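Local coordinates for porin B (Pseudomonas putida, PDB 4GEY), which forms a beta-barrel channel in the outer membrane that probably carries out the selective uptake of sugars such as glucose, at residues A[54-59]-A[424-429]; A[391-396]-A[409-414]. The protein carries 2 engineered substitutions. All coordinates share one frame; numbering follows the deposited sequence.

Contact 1 (A[54-59]-A[424-429]); sequences GNLHGG and NALVAG. With DMU (decyl-beta-D-maltopyranoside), chain K; C8E ((hydroxyethyloxy)tri(ethyloxy)octane), chain D.
Gly54 and Ala428 are an antiparallel hydrogen-bonded pair, each N bonded to the other's O at 2.9 Å, and Asn55 faces Val427 as the non-hydrogen-bonded pair that follows; the two strand segments run at 139° to one another. Beyond Asn55 the register slips by one residue. Leu56 N bonds Leu426 O at 2.8 Å, and His57 N reaches the same oxygen only weakly at 3.4 Å, so Leu56 and His57 together face Leu426. Leu426 N then returns a bond to His57 O at 2.7 Å. On the face bearing Leu426 and Ala428, CG of Leu56, anti to the carbonyl carbon (chi1 -65°), lies near CB of Ala428 and CD1 of Leu56 is 3.6 Å from that CB, with CG of Leu426 farther off, while His57 and Leu426 meet through their CB atoms. An octyl ether detergent also reaches CB of Ala428. The face of Asn55 and Val427 turns the other way, toward helix 103-108, and the Asn55 amide is engaged by Thr65 and Asp63. Asn424 sets its CB away from 54-59, and its amide meets a maltoside detergent, whose O49 donates to OD1 at 2.7 Å; ND2 donates to the detergent O16 at 3.1 Å and is also bonded to the Tyr412 hydroxyl. An alanine here would probably leave that hydroxyl and the two detergent oxygens without their amide partner. The doubled facing of Leu426 defines a classic beta bulge, set where strand 42-57, the first of the barrel, meets the last, 425-435: the seam that closes an outer-membrane porin.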
loop_
_atom_site.group_PDB
_atom_site.type_symbol
_atom_site.label_atom_id
_atom_site.label_comp_id
_atom_site.label_asym_id
_atom_site.label_seq_id
_atom_site.Cartn_x
_atom_site.Cartn_y
_atom_site.Cartn_z
ATOM N N GLY A 54 1.034 17.330 9.916
ATOM C CA GLY A 54 1.104 18.773 9.883
ATOM C C GLY A 54 2.422 19.218 9.294
ATOM O O GLY A 54 3.465 18.666 9.626
ATOM N N ASN A 55 2.381 20.205 8.406
ATOM C CA ASN A 55 3.600 20.692 7.776
ATOM C C ASN A 55 4.369 21.605 8.713
ATOM O O ASN A 55 3.785 22.468 9.367
ATOM C CB ASN A 55 3.298 21.388 6.445
ATOM C CG ASN A 55 2.292 22.514 6.581
ATOM O OD1 ASN A 55 1.274 22.391 7.280
ATOM N ND2 ASN A 55 2.569 23.627 5.902
ATOM N N LEU A 56 5.676 21.380 8.799
ATOM C CA LEU A 56 6.534 22.162 9.677
ATOM C C LEU A 56 7.388 23.138 8.880
ATOM O O LEU A 56 7.739 24.226 9.371
ATOM C CB LEU A 56 7.429 21.248 10.510
ATOM C CG LEU A 56 6.696 20.349 11.499
ATOM C CD1 LEU A 56 7.603 19.231 11.960
ATOM C CD2 LEU A 56 6.237 21.164 12.675
ATOM N N HIS A 57 7.699 22.753 7.644
ATOM C CA HIS A 57 8.575 23.547 6.797
ATOM C C HIS A 57 8.521 23.094 5.331
ATOM O O HIS A 57 8.509 21.897 5.046
ATOM C CB HIS A 57 10.002 23.451 7.339
ATOM C CG HIS A 57 11.001 24.248 6.567
ATOM N ND1 HIS A 57 11.397 25.514 6.949
ATOM C CD2 HIS A 57 11.693 23.960 5.439
ATOM C CE1 HIS A 57 12.282 25.974 6.085
ATOM N NE2 HIS A 57 12.479 25.053 5.157
ATOM N N GLY A 58 8.479 24.050 4.404
ATOM C CA GLY A 58 8.608 23.750 2.983
ATOM C C GLY A 58 7.362 23.233 2.298
ATOM O O GLY A 58 6.249 23.502 2.740
ATOM N N GLY A 59 7.547 22.493 1.208
ATOM C CA GLY A 59 6.433 22.052 0.381
ATOM C C GLY A 59 5.797 23.215 -0.371
ATOM O O GLY A 59 6.191 24.374 -0.187
ATOM N N ASN A 424 11.732 21.301 -0.314
ATOM C CA ASN A 424 11.678 20.117 0.538
ATOM C C ASN A 424 10.668 20.335 1.647
ATOM O O ASN A 424 10.580 21.429 2.198
ATOM C CB ASN A 424 13.050 19.825 1.162
ATOM C CG ASN A 424 14.106 19.501 0.127
ATOM O OD1 ASN A 424 13.847 19.528 -1.078
ATOM N ND2 ASN A 424 15.308 19.194 0.594
ATOM N N ALA A 425 9.900 19.301 1.968
ATOM C CA ALA A 425 8.889 19.405 3.010
ATOM C C ALA A 425 9.297 18.639 4.268
ATOM O O ALA A 425 9.755 17.493 4.183
ATOM C CB ALA A 425 7.551 18.907 2.497
ATOM N N LEU A 426 9.135 19.276 5.431
ATOM C CA LEU A 426 9.289 18.585 6.710
ATOM C C LEU A 426 7.911 18.430 7.332
ATOM O O LEU A 426 7.218 19.420 7.579
ATOM C CB LEU A 426 10.199 19.361 7.653
ATOM C CG LEU A 426 10.596 18.659 8.953
ATOM C CD1 LEU A 426 11.433 17.467 8.631
ATOM C CD2 LEU A 426 11.358 19.600 9.852
ATOM N N VAL A 427 7.510 17.185 7.574
ATOM C CA VAL A 427 6.178 16.913 8.077
ATOM C C VAL A 427 6.238 16.163 9.407
ATOM O O VAL A 427 7.054 15.257 9.591
ATOM C CB VAL A 427 5.355 16.113 7.042
ATOM C CG1 VAL A 427 4.003 15.682 7.616
ATOM C CG2 VAL A 427 5.171 16.922 5.749
ATOM N N ALA A 428 5.386 16.572 10.341
ATOM C CA ALA A 428 5.221 15.874 11.603
ATOM C C ALA A 428 3.992 14.982 11.517
ATOM O O ALA A 428 2.916 15.431 11.113
ATOM C CB ALA A 428 5.069 16.864 12.730
ATOM N N GLY A 429 4.157 13.716 11.889
ATOM C CA GLY A 429 3.055 12.783 11.861
ATOM C C GLY A 429 2.835 12.108 13.198
ATOM O O GLY A 429 3.733 12.066 14.030
HETATM C C1 DMU K . 17.206 20.119 -2.511
HETATM C C2 DMU K . 17.474 20.760 -3.761
HETATM C C3 DMU K . 18.597 21.716 -3.719
HETATM C C4 DMU K . 19.863 21.157 -3.035
HETATM O O5 DMU K . 19.502 20.177 -1.886
HETATM C C6 DMU K . 18.332 19.343 -2.050
HETATM O O7 DMU K . 18.998 22.107 -5.047
HETATM O O16 DMU K . 18.047 18.705 -0.799
HETATM C C18 DMU K . 18.939 17.719 -0.294
HETATM C C19 DMU K . 18.909 17.406 1.228
HETATM C C22 DMU K . 19.251 15.952 1.712
HETATM C C25 DMU K . 19.050 15.614 3.194
HETATM C C28 DMU K . 18.634 14.195 3.568
HETATM C C31 DMU K . 18.235 13.861 5.002
HETATM C C34 DMU K . 17.774 12.462 5.340
HETATM O O49 DMU K . 16.004 19.273 -2.674
HETATM O O55 DMU K . 16.237 21.364 -4.279
HETATM C C57 DMU K . 20.658 22.147 -2.565
HETATM O O61 DMU K . 21.991 21.813 -2.364
HETATM C C5 DMU K . 19.316 23.760 -6.668
HETATM C C7 DMU K . 20.608 24.306 -6.435
HETATM C C8 DMU K . 20.558 25.568 -5.678
HETATM C C9 DMU K . 19.915 25.417 -4.258
HETATM O O1 DMU K . 18.907 24.248 -4.264
HETATM C C10 DMU K . 18.644 23.400 -5.420
HETATM O O2 DMU K . 21.848 26.087 -5.550
HETATM O O3 DMU K . 19.380 22.591 -7.571
HETATM O O4 DMU K . 21.226 24.523 -7.726
HETATM C C11 DMU K . 19.280 26.508 -3.861
HETATM O O6 DMU K . 19.977 27.696 -3.903
HETATM C C1 C8E D . 4.734 13.824 16.549
HETATM C C2 C8E D . 5.857 14.518 15.783
HETATM C C3 C8E D . 7.174 14.424 16.549
HETATM C C4 C8E D . 8.218 13.702 15.702
HETATM C C5 C8E D . 8.490 12.275 16.191
HETATM C C6 C8E D . 9.978 11.987 16.407
HETATM C C7 C8E D . 10.339 10.537 16.094
HETATM C C8 C8E D . 11.843 10.384 15.896
HETATM O O9 C8E D . 12.503 9.887 17.053
HETATM C C10 C8E D . 13.185 8.656 16.859
HETATM C C11 C8E D . 14.447 8.562 17.731
HETATM O O12 C8E D . 14.196 8.758 19.117
HETATM C C13 C8E D . 15.021 7.943 19.947
HETATM C C14 C8E D . 14.399 7.692 21.331
HETATM O O15 C8E D . 15.393 7.463 22.319
HETATM C C16 C8E D . 15.214 6.257 23.044
HETATM C C17 C8E D . 14.993 6.497 24.541
HETATM O O18 C8E D . 14.809 5.264 25.226
HETATM C C19 C8E D . 15.798 4.955 26.193
HETATM C C20 C8E D . 15.169 4.077 27.272
HETATM O O21 C8E D . 15.674 4.376 28.556
#

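Contact 2 (A[391-396]-A[409-414]); sequences NAELYY and NLQYIK. With C8E ((hydroxyethyloxy)tri(ethyloxy)octane), chain F; C8E ((hydroxyethyloxy)tri(ethyloxy)octane), chain D; DMU (decyl-beta-D-maltopyranoside), chain L.
Asn391 and Ile413 begin the pairing side by side, with OD1 of Asn391 4.0 Å from CG1 of Ile413; that oxygen accepts from Asn167, and the Asn391 ND2 bonds Glu389. Ala392 follows as a hydrogen-bonded pair with Tyr412, its N and O each 2.8 Å from the Tyr412 O and N. Beside it, C13 of an octyl ether detergent lies 3.8 Å above one face of the Tyr412 ring, toward the rim, and C37 of a second maltoside sits at the ring edge. Glu393 turns to the opposite face. With CG anti to its backbone N (chi1 -179°) its chain extends alongside Gln411, carboxylate and amide stacked with planes 24° apart. The backbone N atoms of Asn167 and Gln166 bond its two oxygens, which would favour the charged form. Gln411 OE1 accepts from Asn167 ND2. Leu394 returns to the detergent face, paired with Leu410 by two backbone bonds, and its CD2 lies 3.5 Å from C8 of the ether that also touches Ala428. Tyr395 touches Asn409 CB to CB at 3.5 Å, while its ring leads away and its hydroxyl bonds Asp347. This hairpin is flanked by strand 347-357 beside 388-399 and by strand 425-435 beside 404-414.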
loop_
_atom_site.group_PDB
_atom_site.type_symbol
_atom_site.label_atom_id
_atom_site.label_comp_id
_atom_site.label_asym_id
_atom_site.label_seq_id
_atom_site.Cartn_x
_atom_site.Cartn_y
_atom_site.Cartn_z
ATOM N N ASN A 391 11.232 10.191 -0.458
ATOM C CA ASN A 391 10.516 10.218 0.812
ATOM C C ASN A 391 11.380 9.594 1.873
ATOM O O ASN A 391 12.118 8.639 1.594
ATOM C CB ASN A 391 9.207 9.432 0.741
ATOM C CG ASN A 391 8.127 10.138 -0.061
ATOM O OD1 ASN A 391 7.140 10.638 0.498
ATOM N ND2 ASN A 391 8.289 10.158 -1.379
ATOM N N ALA A 392 11.283 10.118 3.093
ATOM C CA ALA A 392 11.929 9.484 4.230
ATOM C C ALA A 392 11.085 9.616 5.490
ATOM O O ALA A 392 10.455 10.654 5.731
ATOM C CB ALA A 392 13.324 10.043 4.446
ATOM N N GLU A 393 11.073 8.557 6.293
ATOM C CA GLU A 393 10.381 8.590 7.571
ATOM C C GLU A 393 11.254 8.032 8.691
ATOM O O GLU A 393 11.952 7.031 8.532
ATOM C CB GLU A 393 9.057 7.821 7.477
ATOM C CG GLU A 393 8.212 7.802 8.764
ATOM C CD GLU A 393 6.842 7.126 8.575
ATOM O OE1 GLU A 393 6.376 7.028 7.414
ATOM O OE2 GLU A 393 6.231 6.687 9.580
ATOM N N LEU A 394 11.233 8.703 9.827
ATOM C CA LEU A 394 11.798 8.141 11.041
ATOM C C LEU A 394 10.670 8.108 12.071
ATOM O O LEU A 394 9.985 9.117 12.273
ATOM C CB LEU A 394 12.964 8.992 11.528
ATOM C CG LEU A 394 13.348 8.819 12.993
ATOM C CD1 LEU A 394 13.888 7.418 13.218
ATOM C CD2 LEU A 394 14.345 9.903 13.453
ATOM N N TYR A 395 10.446 6.953 12.694
ATOM C CA TYR A 395 9.372 6.861 13.672
ATOM C C TYR A 395 9.774 6.154 14.956
ATOM O O TYR A 395 10.808 5.491 15.018
ATOM C CB TYR A 395 8.101 6.238 13.061
ATOM C CG TYR A 395 8.104 4.722 12.847
ATOM C CD1 TYR A 395 8.058 3.843 13.921
ATOM C CD2 TYR A 395 8.084 4.181 11.575
ATOM C CE1 TYR A 395 8.039 2.497 13.742
ATOM C CE2 TYR A 395 8.058 2.812 11.381
ATOM C CZ TYR A 395 8.038 1.976 12.473
ATOM O OH TYR A 395 8.018 0.603 12.319
ATOM N N TYR A 396 8.935 6.300 15.979
ATOM C CA TYR A 396 9.100 5.566 17.233
ATOM C C TYR A 396 7.731 5.018 17.643
ATOM O O TYR A 396 6.776 5.777 17.805
ATOM C CB TYR A 396 9.689 6.454 18.346
ATOM C CG TYR A 396 9.997 5.666 19.603
ATOM C CD1 TYR A 396 8.975 5.252 20.457
ATOM C CD2 TYR A 396 11.307 5.305 19.930
ATOM C CE1 TYR A 396 9.247 4.500 21.596
ATOM C CE2 TYR A 396 11.591 4.556 21.075
ATOM C CZ TYR A 396 10.553 4.156 21.893
ATOM O OH TYR A 396 10.794 3.417 23.017
ATOM N N ASN A 409 6.041 10.242 14.221
ATOM C CA ASN A 409 7.015 10.121 13.155
ATOM C C ASN A 409 7.396 11.462 12.559
ATOM O O ASN A 409 6.694 12.464 12.730
ATOM C CB ASN A 409 6.503 9.180 12.068
ATOM C CG ASN A 409 5.169 9.613 11.507
ATOM O OD1 ASN A 409 5.099 10.217 10.435
ATOM N ND2 ASN A 409 4.097 9.300 12.225
ATOM N N LEU A 410 8.524 11.462 11.863
ATOM C CA LEU A 410 9.026 12.631 11.167
ATOM C C LEU A 410 9.214 12.230 9.719
ATOM O O LEU A 410 9.888 11.245 9.426
ATOM C CB LEU A 410 10.373 13.047 11.750
ATOM C CG LEU A 410 10.534 14.364 12.498
ATOM C CD1 LEU A 410 11.157 14.106 13.853
ATOM C CD2 LEU A 410 11.431 15.283 11.706
ATOM N N GLN A 411 8.626 12.995 8.811
ATOM C CA GLN A 411 8.712 12.692 7.388
ATOM C C GLN A 411 9.393 13.805 6.629
ATOM O O GLN A 411 9.170 14.982 6.921
ATOM C CB GLN A 411 7.319 12.484 6.820
ATOM C CG GLN A 411 6.691 11.190 7.256
ATOM C CD GLN A 411 5.307 11.038 6.714
ATOM O OE1 GLN A 411 5.125 10.947 5.507
ATOM N NE2 GLN A 411 4.315 11.014 7.596
ATOM N N TYR A 412 10.215 13.430 5.651
ATOM C CA TYR A 412 10.934 14.389 4.820
ATOM C C TYR A 412 10.730 14.058 3.361
ATOM O O TYR A 412 10.906 12.913 2.949
ATOM C CB TYR A 412 12.428 14.354 5.125
ATOM C CG TYR A 412 13.187 15.585 4.655
ATOM C CD1 TYR A 412 12.971 16.827 5.250
ATOM C CD2 TYR A 412 14.128 15.502 3.640
ATOM C CE1 TYR A 412 13.668 17.949 4.834
ATOM C CE2 TYR A 412 14.830 16.627 3.215
ATOM C CZ TYR A 412 14.596 17.845 3.814
ATOM O OH TYR A 412 15.285 18.964 3.392
ATOM N N ILE A 413 10.383 15.067 2.571
ATOM C CA ILE A 413 10.051 14.865 1.168
ATOM C C ILE A 413 10.823 15.802 0.239
ATOM O O ILE A 413 10.660 17.021 0.288
ATOM C CB ILE A 413 8.549 15.073 0.937
ATOM C CG1 ILE A 413 7.751 14.298 1.977
ATOM C CG2 ILE A 413 8.147 14.607 -0.439
ATOM C CD1 ILE A 413 6.415 14.867 2.181
ATOM N N LYS A 414 11.655 15.220 -0.617
ATOM C CA LYS A 414 12.437 15.982 -1.569
ATOM C C LYS A 414 11.746 15.952 -2.923
ATOM O O LYS A 414 11.453 14.875 -3.448
ATOM C CB LYS A 414 13.836 15.389 -1.691
ATOM C CG LYS A 414 14.813 16.280 -2.432
ATOM C CD LYS A 414 15.438 15.555 -3.613
ATOM C CE LYS A 414 15.134 16.261 -4.926
ATOM N NZ LYS A 414 15.703 17.634 -5.015
HETATM C C7 C8E F . 13.241 11.625 8.121
HETATM C C8 C8E F . 13.212 12.972 8.836
HETATM O O9 C8E F . 14.470 13.587 8.678
HETATM C C10 C8E F . 14.409 14.981 8.464
HETATM C C11 C8E F . 15.816 15.522 8.218
HETATM O O12 C8E F . 15.761 16.888 7.865
HETATM C C13 C8E F . 16.809 17.223 6.975
HETATM C C14 C8E F . 16.982 18.734 6.825
HETATM O O15 C8E F . 18.329 18.985 6.482
HETATM C C16 C8E F . 18.531 19.251 5.108
HETATM C C17 C8E F . 17.968 20.621 4.733
HETATM O O18 C8E F . 18.803 21.622 5.274
HETATM C C19 C8E F . 19.726 22.130 4.335
HETATM C C20 C8E F . 20.235 23.471 4.852
HETATM O O21 C8E F . 19.936 23.587 6.231
HETATM C C1 C8E D . 4.734 13.824 16.549
HETATM C C2 C8E D . 5.857 14.518 15.783
HETATM C C3 C8E D . 7.174 14.424 16.549
HETATM C C4 C8E D . 8.218 13.702 15.702
HETATM C C5 C8E D . 8.490 12.275 16.191
HETATM C C6 C8E D . 9.978 11.987 16.407
HETATM C C7 C8E D . 10.339 10.537 16.094
HETATM C C8 C8E D . 11.843 10.384 15.896
HETATM O O9 C8E D . 12.503 9.887 17.053
HETATM C C10 C8E D . 13.185 8.656 16.859
HETATM C C11 C8E D . 14.447 8.562 17.731
HETATM O O12 C8E D . 14.196 8.758 19.117
HETATM C C13 C8E D . 15.021 7.943 19.947
HETATM C C14 C8E D . 14.399 7.692 21.331
HETATM O O15 C8E D . 15.393 7.463 22.319
HETATM C C16 C8E D . 15.214 6.257 23.044
HETATM C C17 C8E D . 14.993 6.497 24.541
HETATM O O18 C8E D . 14.809 5.264 25.226
HETATM C C19 C8E D . 15.798 4.955 26.193
HETATM C C20 C8E D . 15.169 4.077 27.272
HETATM O O21 C8E D . 15.674 4.376 28.556
HETATM C C1 DMU L . 17.402 15.513 -8.142
HETATM C C2 DMU L . 16.963 15.912 -9.462
HETATM C C3 DMU L . 17.669 16.978 -10.221
HETATM C C4 DMU L . 19.113 17.257 -9.744
HETATM O O5 DMU L . 19.104 17.253 -8.200
HETATM C C6 DMU L . 18.707 15.973 -7.671
HETATM O O7 DMU L . 17.736 16.632 -11.625
HETATM O O16 DMU L . 18.810 16.010 -6.239
HETATM C C18 DMU L . 19.536 14.973 -5.580
HETATM C C19 DMU L . 19.322 14.797 -4.053
HETATM C C22 DMU L . 18.541 13.549 -3.502
HETATM C C25 DMU L . 18.368 13.477 -1.983
HETATM C C28 DMU L . 17.384 12.507 -1.360
HETATM C C31 DMU L . 16.876 12.843 0.028
HETATM C C34 DMU L . 16.142 11.795 0.836
HETATM C C37 DMU L . 15.014 12.229 1.720
HETATM O O49 DMU L . 17.364 14.024 -8.128
HETATM O O55 DMU L . 15.509 16.140 -9.398
HETATM C C57 DMU L . 19.641 18.415 -10.211
HETATM O O61 DMU L . 20.487 19.112 -9.363
HETATM C C5 DMU L . 18.029 17.618 -13.800
HETATM C C7 DMU L . 18.778 18.812 -14.034
HETATM C C8 DMU L . 18.000 20.043 -13.848
HETATM C C9 DMU L . 17.420 20.170 -12.412
HETATM O O1 DMU L . 16.988 18.793 -11.883
HETATM C C10 DMU L . 17.227 17.541 -12.569
HETATM O O2 DMU L . 18.809 21.159 -14.082
HETATM O O3 DMU L . 18.941 16.469 -13.881
HETATM O O4 DMU L . 19.271 18.757 -15.408
HETATM C C11 DMU L . 16.380 20.981 -12.380
HETATM O O6 DMU L . 15.767 21.195 -11.158
#

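The two contacts occupy adjacent parts of one barrel wall, centres about 9 Å apart, and join through neighbouring strands 404-414 and 425-435: Val427 N lies 2.8 Å from Gln411 O, a probable hydrogen bond. Contact 2 is the buried one, a regular hairpin between strands adjacent in sequence; contact 1 is only partly buried and pairs the chain's first and last barrel strands, its register broken by a bulge. Both put apolar side chains on the face where detergent binds, which is consistent with a membrane-facing surface. Their other faces differ: contact 2 carries an amide and carboxylate network tied to Gln166 and Asn167, whereas contact 1 sets Asn55 and Val427 against helix 103-108.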